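Long-range contacts in hypothetical protein SO2946 (Shewanella oneidensis, PDB 2A5Z), which is of unknown function but has a jelly-roll fold with a carbohydrate-binding module, binds magnesium, and may therefore recognise sugars: residues C[95-100]-C[237-242]; C[128-133]-C[155-160]; C[145-150]-C[231-236]. All coordinates share one frame; numbering follows the deposited sequence.

Contact 1 of 3, residues C[95-100]-C[237-242]; sequences SSTTAN and ATAGIS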
loop_
_atom_site.group_PDB
_atom_site.type_symbol
_atom_site.label_atom_id
_atom_site.label_comp_id
_atom_site.label_asym_id
_atom_site.label_seq_id
_atom_site.Cartn_x
_atom_site.Cartn_y
_atom_site.Cartn_z
ATOM N N SER C 95 -1.589 -1.690 -26.586
ATOM C CA SER C 95 -2.724 -2.558 -26.875
ATOM C C SER C 95 -2.325 -4.031 -27.013
ATOM O O SER C 95 -1.156 -4.355 -27.219
ATOM C CB SER C 95 -3.424 -2.098 -28.153
ATOM O OG SER C 95 -2.623 -2.342 -29.296
ATOM N N SER C 96 -3.315 -4.910 -26.892
ATOM C CA SER C 96 -3.123 -6.344 -27.061
ATOM C C SER C 96 -3.991 -6.846 -28.212
ATOM O O SER C 96 -4.539 -6.052 -28.993
ATOM C CB SER C 96 -3.499 -7.067 -25.771
ATOM O OG SER C 96 -4.876 -6.884 -25.497
ATOM N N THR C 97 -4.116 -8.166 -28.309
ATOM C CA THR C 97 -4.938 -8.794 -29.337
ATOM C C THR C 97 -6.391 -8.968 -28.887
ATOM O O THR C 97 -7.168 -9.653 -29.547
ATOM C CB THR C 97 -4.353 -10.158 -29.763
ATOM O OG1 THR C 97 -4.235 -11.002 -28.614
ATOM C CG2 THR C 97 -2.974 -9.970 -30.390
ATOM N N THR C 98 -6.744 -8.353 -27.759
ATOM C CA THR C 98 -8.120 -8.348 -27.257
ATOM C C THR C 98 -8.701 -6.948 -27.401
ATOM O O THR C 98 -8.113 -5.978 -26.923
ATOM C CB THR C 98 -8.199 -8.782 -25.764
ATOM O OG1 THR C 98 -7.555 -10.055 -25.593
ATOM C CG2 THR C 98 -9.651 -8.877 -25.283
ATOM N N ALA C 99 -9.857 -6.854 -28.056
ATOM C CA ALA C 99 -10.556 -5.585 -28.230
ATOM C C ALA C 99 -11.048 -5.062 -26.888
ATOM O O ALA C 99 -11.476 -5.836 -26.022
ATOM C CB ALA C 99 -11.721 -5.740 -29.205
ATOM N N ASN C 100 -10.974 -3.746 -26.722
ATOM C CA ASN C 100 -11.406 -3.051 -25.500
ATOM C C ASN C 100 -10.489 -3.209 -24.279
ATOM O O ASN C 100 -10.826 -2.741 -23.185
ATOM C CB ASN C 100 -12.872 -3.360 -25.150
ATOM C CG ASN C 100 -13.843 -2.840 -26.194
ATOM O OD1 ASN C 100 -13.545 -1.897 -26.932
ATOM N ND2 ASN C 100 -15.023 -3.444 -26.249
ATOM N N ALA C 237 -8.818 -5.159 -31.867
ATOM C CA ALA C 237 -8.110 -6.348 -31.437
ATOM C C ALA C 237 -6.720 -6.441 -32.073
ATOM O O ALA C 237 -6.222 -7.541 -32.318
ATOM C CB ALA C 237 -8.941 -7.594 -31.754
ATOM N N THR C 238 -6.086 -5.298 -32.340
ATOM C CA THR C 238 -4.715 -5.338 -32.860
ATOM C C THR C 238 -3.693 -4.860 -31.820
ATOM O O THR C 238 -3.853 -3.797 -31.215
ATOM C CB THR C 238 -4.540 -4.649 -34.265
ATOM O OG1 THR C 238 -3.865 -3.394 -34.137
ATOM C CG2 THR C 238 -5.874 -4.472 -34.987
ATOM N N ALA C 239 -2.667 -5.677 -31.599
ATOM C CA ALA C 239 -1.642 -5.393 -30.592
ATOM C C ALA C 239 -0.590 -4.420 -31.117
ATOM O O ALA C 239 -0.460 -4.241 -32.322
ATOM C CB ALA C 239 -0.981 -6.684 -30.133
ATOM N N GLY C 240 0.150 -3.793 -30.203
ATOM C CA GLY C 240 1.267 -2.931 -30.575
ATOM C C GLY C 240 0.914 -1.463 -30.754
ATOM O O GLY C 240 1.792 -0.644 -31.039
ATOM N N ILE C 241 -0.366 -1.131 -30.599
ATOM C CA ILE C 241 -0.799 0.258 -30.658
ATOM C C ILE C 241 -0.535 0.904 -29.304
ATOM O O ILE C 241 -1.039 0.429 -28.280
ATOM C CB ILE C 241 -2.306 0.396 -31.000
ATOM C CG1 ILE C 241 -2.627 -0.261 -32.340
ATOM C CG2 ILE C 241 -2.728 1.878 -30.986
ATOM C CD1 ILE C 241 -4.115 -0.293 -32.666
ATOM N N SER C 242 0.260 1.976 -29.305
ATOM C CA SER C 242 0.519 2.739 -28.083
ATOM C C SER C 242 -0.738 3.480 -27.642
ATOM O O SER C 242 -1.467 4.043 -28.475
ATOM C CB SER C 242 1.664 3.738 -28.275
ATOM O OG SER C 242 2.916 3.086 -28.417
#
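Ser95 meets the loop 237-242 through both its hydroxyl and its backbone. The hydroxyl OG donates to Thr238 O at 2.7 Å, in the carbonyl plane and on a lone pair, while it accepts from the backbone N of Ile241 at 2.9 Å. A chi1 of 70° sets OG between the backbone N and the carbonyl carbon, within reach of both partners. Beside it, Ser95 N gives a nearly straight bond of 2.8 Å to Ile241 O (170° at the hydrogen), and Gly240 N returns a weak one to Ser95 O. Gly240 makes the turn here with phi 92°, at backbone angles where a CB would press on the preceding carbonyl oxygen.

Farther along, hydrogen bonds give way to CA-H...O and van der Waals contact. Thr97 CA lies 3.5 Å from Ala237 O in a CA-H...O contact, and Ala237 CB reaches Thr97 O at the same separation. Two methyls, Thr97 CG2 and Ala239 CB, meet at 3.9 Å at the exposed side of the contact. Ser96 turns its CB from the contact; its OG is held by Gly74 O and accepts from Thr98 N, closing an ST turn.

The contact joins the loop between strands 90-94 and 102-107 to the loop leading into strand 245-254. Its polar grip is concentrated on one buried serine, whose hydroxyl ties two backbone groups of the facing loop, with small side chains at the exposed end.

Contact 2 of 3, residues C[128-133]-C[155-160]; sequences SAFNPA and IENGNA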
loop_
_atom_site.group_PDB
_atom_site.type_symbol
_atom_site.label_atom_id
_atom_site.label_comp_id
_atom_site.label_asym_id
_atom_site.label_seq_id
_atom_site.Cartn_x
_atom_site.Cartn_y
_atom_site.Cartn_z
ATOM N N SER C 128 3.428 8.109 -29.450
ATOM C CA SER C 128 4.255 8.622 -30.544
ATOM C C SER C 128 3.553 8.600 -31.918
ATOM O O SER C 128 4.028 9.225 -32.881
ATOM C CB SER C 128 5.592 7.882 -30.598
ATOM O OG SER C 128 5.386 6.515 -30.878
ATOM N N ALA C 129 2.444 7.865 -32.001
ATOM C CA ALA C 129 1.550 7.889 -33.160
ATOM C C ALA C 129 0.120 7.823 -32.653
ATOM O O ALA C 129 -0.200 6.985 -31.794
ATOM C CB ALA C 129 1.830 6.704 -34.101
ATOM N N PHE C 130 -0.736 8.705 -33.164
ATOM C CA PHE C 130 -2.169 8.581 -32.933
ATOM C C PHE C 130 -2.753 7.450 -33.787
ATOM O O PHE C 130 -2.190 7.074 -34.813
ATOM C CB PHE C 130 -2.898 9.906 -33.199
ATOM C CG PHE C 130 -2.551 11.002 -32.216
ATOM C CD1 PHE C 130 -2.699 10.806 -30.843
ATOM C CD2 PHE C 130 -2.076 12.234 -32.672
ATOM C CE1 PHE C 130 -2.373 11.818 -29.941
ATOM C CE2 PHE C 130 -1.750 13.250 -31.778
ATOM C CZ PHE C 130 -1.894 13.046 -30.416
ATOM N N ASN C 131 -3.876 6.904 -33.340
ATOM C CA ASN C 131 -4.545 5.812 -34.028
ATOM C C ASN C 131 -6.031 5.944 -33.700
ATOM O O ASN C 131 -6.374 6.269 -32.558
ATOM C CB ASN C 131 -3.965 4.473 -33.536
ATOM C CG ASN C 131 -4.459 3.275 -34.334
ATOM O OD1 ASN C 131 -5.630 2.888 -34.245
ATOM N ND2 ASN C 131 -3.555 2.656 -35.088
ATOM N N PRO C 132 -6.917 5.761 -34.703
ATOM C CA PRO C 132 -8.362 5.838 -34.457
ATOM C C PRO C 132 -8.879 4.856 -33.390
ATOM O O PRO C 132 -9.971 5.051 -32.868
ATOM C CB PRO C 132 -8.984 5.535 -35.830
ATOM C CG PRO C 132 -7.889 4.979 -36.670
ATOM C CD PRO C 132 -6.613 5.532 -36.127
ATOM N N ALA C 133 -8.082 3.847 -33.050
ATOM C CA ALA C 133 -8.449 2.855 -32.037
ATOM C C ALA C 133 -8.233 3.346 -30.595
ATOM O O ALA C 133 -8.714 2.714 -29.640
ATOM C CB ALA C 133 -7.689 1.564 -32.270
ATOM N N ILE C 155 -10.416 11.667 -25.183
ATOM C CA ILE C 155 -9.439 11.765 -26.253
ATOM C C ILE C 155 -9.642 10.589 -27.197
ATOM O O ILE C 155 -9.398 9.447 -26.826
ATOM C CB ILE C 155 -7.983 11.795 -25.702
ATOM C CG1 ILE C 155 -7.791 12.998 -24.756
ATOM C CG2 ILE C 155 -6.961 11.792 -26.861
ATOM C CD1 ILE C 155 -6.515 12.970 -23.925
ATOM N N GLU C 156 -10.121 10.878 -28.405
ATOM C CA GLU C 156 -10.231 9.874 -29.463
ATOM C C GLU C 156 -9.244 10.212 -30.569
ATOM O O GLU C 156 -9.305 11.297 -31.154
ATOM C CB GLU C 156 -11.650 9.818 -30.031
ATOM C CG GLU C 156 -12.702 9.479 -28.994
ATOM C CD GLU C 156 -14.103 9.406 -29.566
ATOM O OE1 GLU C 156 -14.422 10.170 -30.505
ATOM O OE2 GLU C 156 -14.892 8.584 -29.063
ATOM N N ASN C 157 -8.336 9.282 -30.858
ATOM C CA ASN C 157 -7.302 9.527 -31.838
ATOM C C ASN C 157 -6.498 10.760 -31.361
ATOM O O ASN C 157 -6.096 10.822 -30.198
ATOM C CB ASN C 157 -7.959 9.715 -33.216
ATOM C CG ASN C 157 -7.044 9.347 -34.368
ATOM O OD1 ASN C 157 -5.837 9.163 -34.196
ATOM N ND2 ASN C 157 -7.622 9.257 -35.563
ATOM N N GLY C 158 -6.292 11.750 -32.221
ATOM C CA GLY C 158 -5.517 12.922 -31.827
ATOM C C GLY C 158 -6.339 14.094 -31.321
ATOM O O GLY C 158 -5.819 15.205 -31.195
ATOM N N ASN C 159 -7.621 13.850 -31.038
ATOM C CA ASN C 159 -8.562 14.911 -30.673
ATOM C C ASN C 159 -9.046 14.819 -29.233
ATOM O O ASN C 159 -9.553 13.784 -28.821
ATOM C CB ASN C 159 -9.774 14.892 -31.616
ATOM C CG ASN C 159 -9.406 15.228 -33.048
ATOM O OD1 ASN C 159 -8.663 16.173 -33.296
ATOM N ND2 ASN C 159 -9.931 14.456 -33.996
ATOM N N ALA C 160 -8.886 15.910 -28.486
ATOM C CA ALA C 160 -9.418 16.020 -27.128
ATOM C C ALA C 160 -10.671 16.890 -27.123
ATOM O O ALA C 160 -10.756 17.879 -27.861
ATOM C CB ALA C 160 -8.372 16.603 -26.186
#
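Asn157 and Gly158, the two central residues of a type II' beta turn running from Glu156 to Asn159, press against Phe130, Asn131 and Pro132. The hairpin arrives at the turn along strand 153-156, and Glu156 and Asn159 close it with backbone bonds in both directions. Asn157 comes first. Its CG is anti to the backbone N (chi1 -153°), and the amide lies against the backbone at the junction of Asn131 and Pro132, with CG 3.6 Å from Pro132 N. OD1 reaches Phe130 CB at 3.2 Å, whereas ND2 runs beside the proline ring, 3.9 Å from Pro132 CD; the two side chains point the same way. Asn157 CA adds a CA-H...O contact to Asn131 O at 3.5 Å.

Gly158 follows. Its CA sits over the centre of the Phe130 ring, 3.5 Å from the centroid and 8° off the ring normal, a CH-pi contact made almost straight down on the face. The lack of a side chain lets the backbone come this close to the ring.

On the facing loop, Asn131 OD1 accepts from Ala133 N at 2.9 Å, forming an Asx turn just ahead of strand 134-137. A backbone hydrogen bond joins Asn157 to Gln134, directly after this loop. The two segments themselves meet by close fit and not by hydrogen bonds, with the glycine CA resting on the ring face.

Contact 3 of 3, residues C[145-150]-C[231-236]; sequences LGISDR and KTQCKT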
loop_
_atom_site.group_PDB
_atom_site.type_symbol
_atom_site.label_atom_id
_atom_site.label_comp_id
_atom_site.label_asym_id
_atom_site.label_seq_id
_atom_site.Cartn_x
_atom_site.Cartn_y
_atom_site.Cartn_z
ATOM N N LEU C 145 -13.600 -3.679 -19.611
ATOM C CA LEU C 145 -13.754 -3.792 -21.062
ATOM C C LEU C 145 -14.929 -2.971 -21.579
ATOM O O LEU C 145 -15.119 -2.853 -22.789
ATOM C CB LEU C 145 -13.892 -5.262 -21.502
ATOM C CG LEU C 145 -12.728 -6.229 -21.243
ATOM C CD1 LEU C 145 -13.143 -7.659 -21.558
ATOM C CD2 LEU C 145 -11.463 -5.846 -22.016
ATOM N N GLY C 146 -15.706 -2.399 -20.656
ATOM C CA GLY C 146 -16.864 -1.560 -20.982
ATOM C C GLY C 146 -16.474 -0.288 -21.703
ATOM O O GLY C 146 -15.380 0.252 -21.494
ATOM N N ILE C 147 -17.377 0.194 -22.550
ATOM C CA ILE C 147 -17.089 1.328 -23.432
ATOM C C ILE C 147 -18.334 2.216 -23.678
ATOM O O ILE C 147 -18.313 3.141 -24.506
ATOM C CB ILE C 147 -16.464 0.807 -24.759
ATOM C CG1 ILE C 147 -15.844 1.944 -25.573
ATOM C CG2 ILE C 147 -17.480 -0.021 -25.553
ATOM C CD1 ILE C 147 -14.742 1.471 -26.523
ATOM N N SER C 148 -19.392 1.948 -22.919
ATOM C CA SER C 148 -20.712 2.528 -23.159
ATOM C C SER C 148 -20.966 3.856 -22.445
ATOM O O SER C 148 -21.849 4.614 -22.849
ATOM C CB SER C 148 -21.785 1.528 -22.740
ATOM O OG SER C 148 -21.628 1.238 -21.369
ATOM N N ASP C 149 -20.212 4.127 -21.382
ATOM C CA ASP C 149 -20.442 5.319 -20.556
ATOM C C ASP C 149 -19.149 6.021 -20.150
ATOM O O ASP C 149 -18.190 5.379 -19.723
ATOM C CB ASP C 149 -21.229 4.949 -19.293
ATOM C CG ASP C 149 -22.602 4.388 -19.601
ATOM O OD1 ASP C 149 -23.527 5.191 -19.840
ATOM O OD2 ASP C 149 -22.756 3.144 -19.594
ATOM N N ARG C 150 -19.143 7.344 -20.276
ATOM C CA ARG C 150 -18.015 8.166 -19.853
ATOM C C ARG C 150 -18.399 9.648 -19.819
ATOM O O ARG C 150 -19.350 10.079 -20.488
ATOM C CB ARG C 150 -16.791 7.950 -20.755
ATOM C CG ARG C 150 -17.066 8.190 -22.227
ATOM C CD ARG C 150 -15.948 7.673 -23.103
ATOM N NE ARG C 150 -16.361 7.611 -24.501
ATOM C CZ ARG C 150 -17.003 6.580 -25.045
ATOM N NH1 ARG C 150 -17.347 6.610 -26.326
ATOM N NH2 ARG C 150 -17.304 5.522 -24.311
ATOM N N LYS C 231 -8.537 6.500 -17.695
ATOM C CA LYS C 231 -8.666 5.227 -18.385
ATOM C C LYS C 231 -8.214 5.378 -19.830
ATOM O O LYS C 231 -8.670 6.278 -20.531
ATOM C CB LYS C 231 -10.113 4.721 -18.334
ATOM C CG LYS C 231 -10.295 3.301 -18.872
ATOM C CD LYS C 231 -11.757 2.893 -18.882
ATOM C CE LYS C 231 -11.910 1.498 -19.443
ATOM N NZ LYS C 231 -13.312 1.169 -19.807
ATOM N N THR C 232 -7.327 4.497 -20.272
ATOM C CA THR C 232 -6.918 4.476 -21.673
ATOM C C THR C 232 -7.184 3.083 -22.226
ATOM O O THR C 232 -7.010 2.087 -21.524
ATOM C CB THR C 232 -5.452 4.945 -21.866
ATOM O OG1 THR C 232 -5.236 5.321 -23.231
ATOM C CG2 THR C 232 -4.440 3.872 -21.444
ATOM N N GLN C 233 -7.615 3.031 -23.481
ATOM C CA GLN C 233 -8.243 1.840 -24.041
ATOM C C GLN C 233 -7.990 1.714 -25.539
ATOM O O GLN C 233 -7.882 2.723 -26.252
ATOM C CB GLN C 233 -9.753 1.918 -23.818
ATOM C CG GLN C 233 -10.520 0.626 -24.093
ATOM C CD GLN C 233 -11.930 0.691 -23.566
ATOM O OE1 GLN C 233 -12.580 1.730 -23.654
ATOM N NE2 GLN C 233 -12.408 -0.409 -22.998
ATOM N N CYS C 234 -7.915 0.472 -26.009
ATOM C CA CYS C 234 -7.850 0.195 -27.440
ATOM C C CYS C 234 -9.158 -0.444 -27.887
ATOM O O CYS C 234 -9.575 -1.454 -27.327
ATOM C CB CYS C 234 -6.668 -0.710 -27.773
ATOM S SG CYS C 234 -6.451 -0.946 -29.558
ATOM N N LYS C 235 -9.800 0.155 -28.886
ATOM C CA LYS C 235 -11.108 -0.296 -29.361
ATOM C C LYS C 235 -11.039 -1.493 -30.303
ATOM O O LYS C 235 -12.063 -2.116 -30.582
ATOM C CB LYS C 235 -11.847 0.843 -30.057
ATOM C CG LYS C 235 -12.368 1.920 -29.115
ATOM C CD LYS C 235 -13.261 2.912 -29.853
ATOM C CE LYS C 235 -12.435 3.874 -30.690
ATOM N NZ LYS C 235 -13.310 4.768 -31.498
ATOM N N THR C 236 -9.842 -1.798 -30.802
ATOM C CA THR C 236 -9.660 -2.899 -31.747
ATOM C C THR C 236 -8.828 -4.036 -31.155
ATOM O O THR C 236 -8.209 -3.895 -30.085
ATOM C CB THR C 236 -9.013 -2.433 -33.076
ATOM O OG1 THR C 236 -7.640 -2.083 -32.850
ATOM C CG2 THR C 236 -9.771 -1.246 -33.677
#
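Strand 230-234 of the larger antiparallel sheet sends the side chains of Lys231 and Gln233 from its face towards the loop 145-150, where both approach the carbonyl of Gly146. Lys231 CG is anti to the backbone N (chi1 -172°), and the chain beyond it is extended, carrying NZ to 2.8 Å from Gly146 O. NZ donates to the carbonyl oxygens of Ser142, at the end of strand 140-142, and Gly144. Two backbone carbonyls thus take its hydrogen bonds, with Gly146 O close by, and their partial charges would be expected to favour the charged form.

Gln233 stands two residues on, on the same side of the strand. Its NE2 makes a weak but fairly straight bond to Gly146 O, 3.4 Å long with 163° at the hydrogen. The stronger partner of that amide nitrogen is Asn100 O, so Gln233 spans two loops. The other branch of its amide, OE1, lies against an apolar tip, 3.6 Å from Ile147 CD1.

This face belongs to one of the sheets of the jelly-roll, and the loop lying over it links strands 140-142 and 150-151, which pair antiparallel with each other. Ile147 CG1 is anti to the backbone N, and CD1 beyond it extends towards Lys235, meeting CG at 3.5 Å and CD at 3.9 Å. The two side chains run at about a right angle, with the aliphatic part of the lysine serving as the packing surface. Ile147 also touches Leu135 of strand 134-137.

At the end of the loop, where strand 150-151 begins, Arg150 NH2 donates to Ile147 O at 2.6 Å. The carbonyl oxygen lies almost in the guanidinium plane, although NH2 stands 49° out of the carbonyl plane.

From the N terminus, the chain passes 95-100, which opens the widest loop: contact 1 closes it only at 237-242, tying the loop between strands 90-94 and 102-107 to that between 230-234 and 245-254, with both other contacts nested inside. Next comes 128-133, then 145-150; the partner of the former, 155-160, precedes that of the latter, 231-236, so contacts 2 and 3 cross. Contact 2 closes the short loop through strands 134-137 to 153-156, and contact 3 ties the 145-150 loop to strand 230-234. Ile241 packs on Asn131 and Ala133 between contacts 1 and 2, Ser95 CB on Cys234 SG between 1 and 3, and Ala133 O probably bonds Lys235 N between 2 and 3.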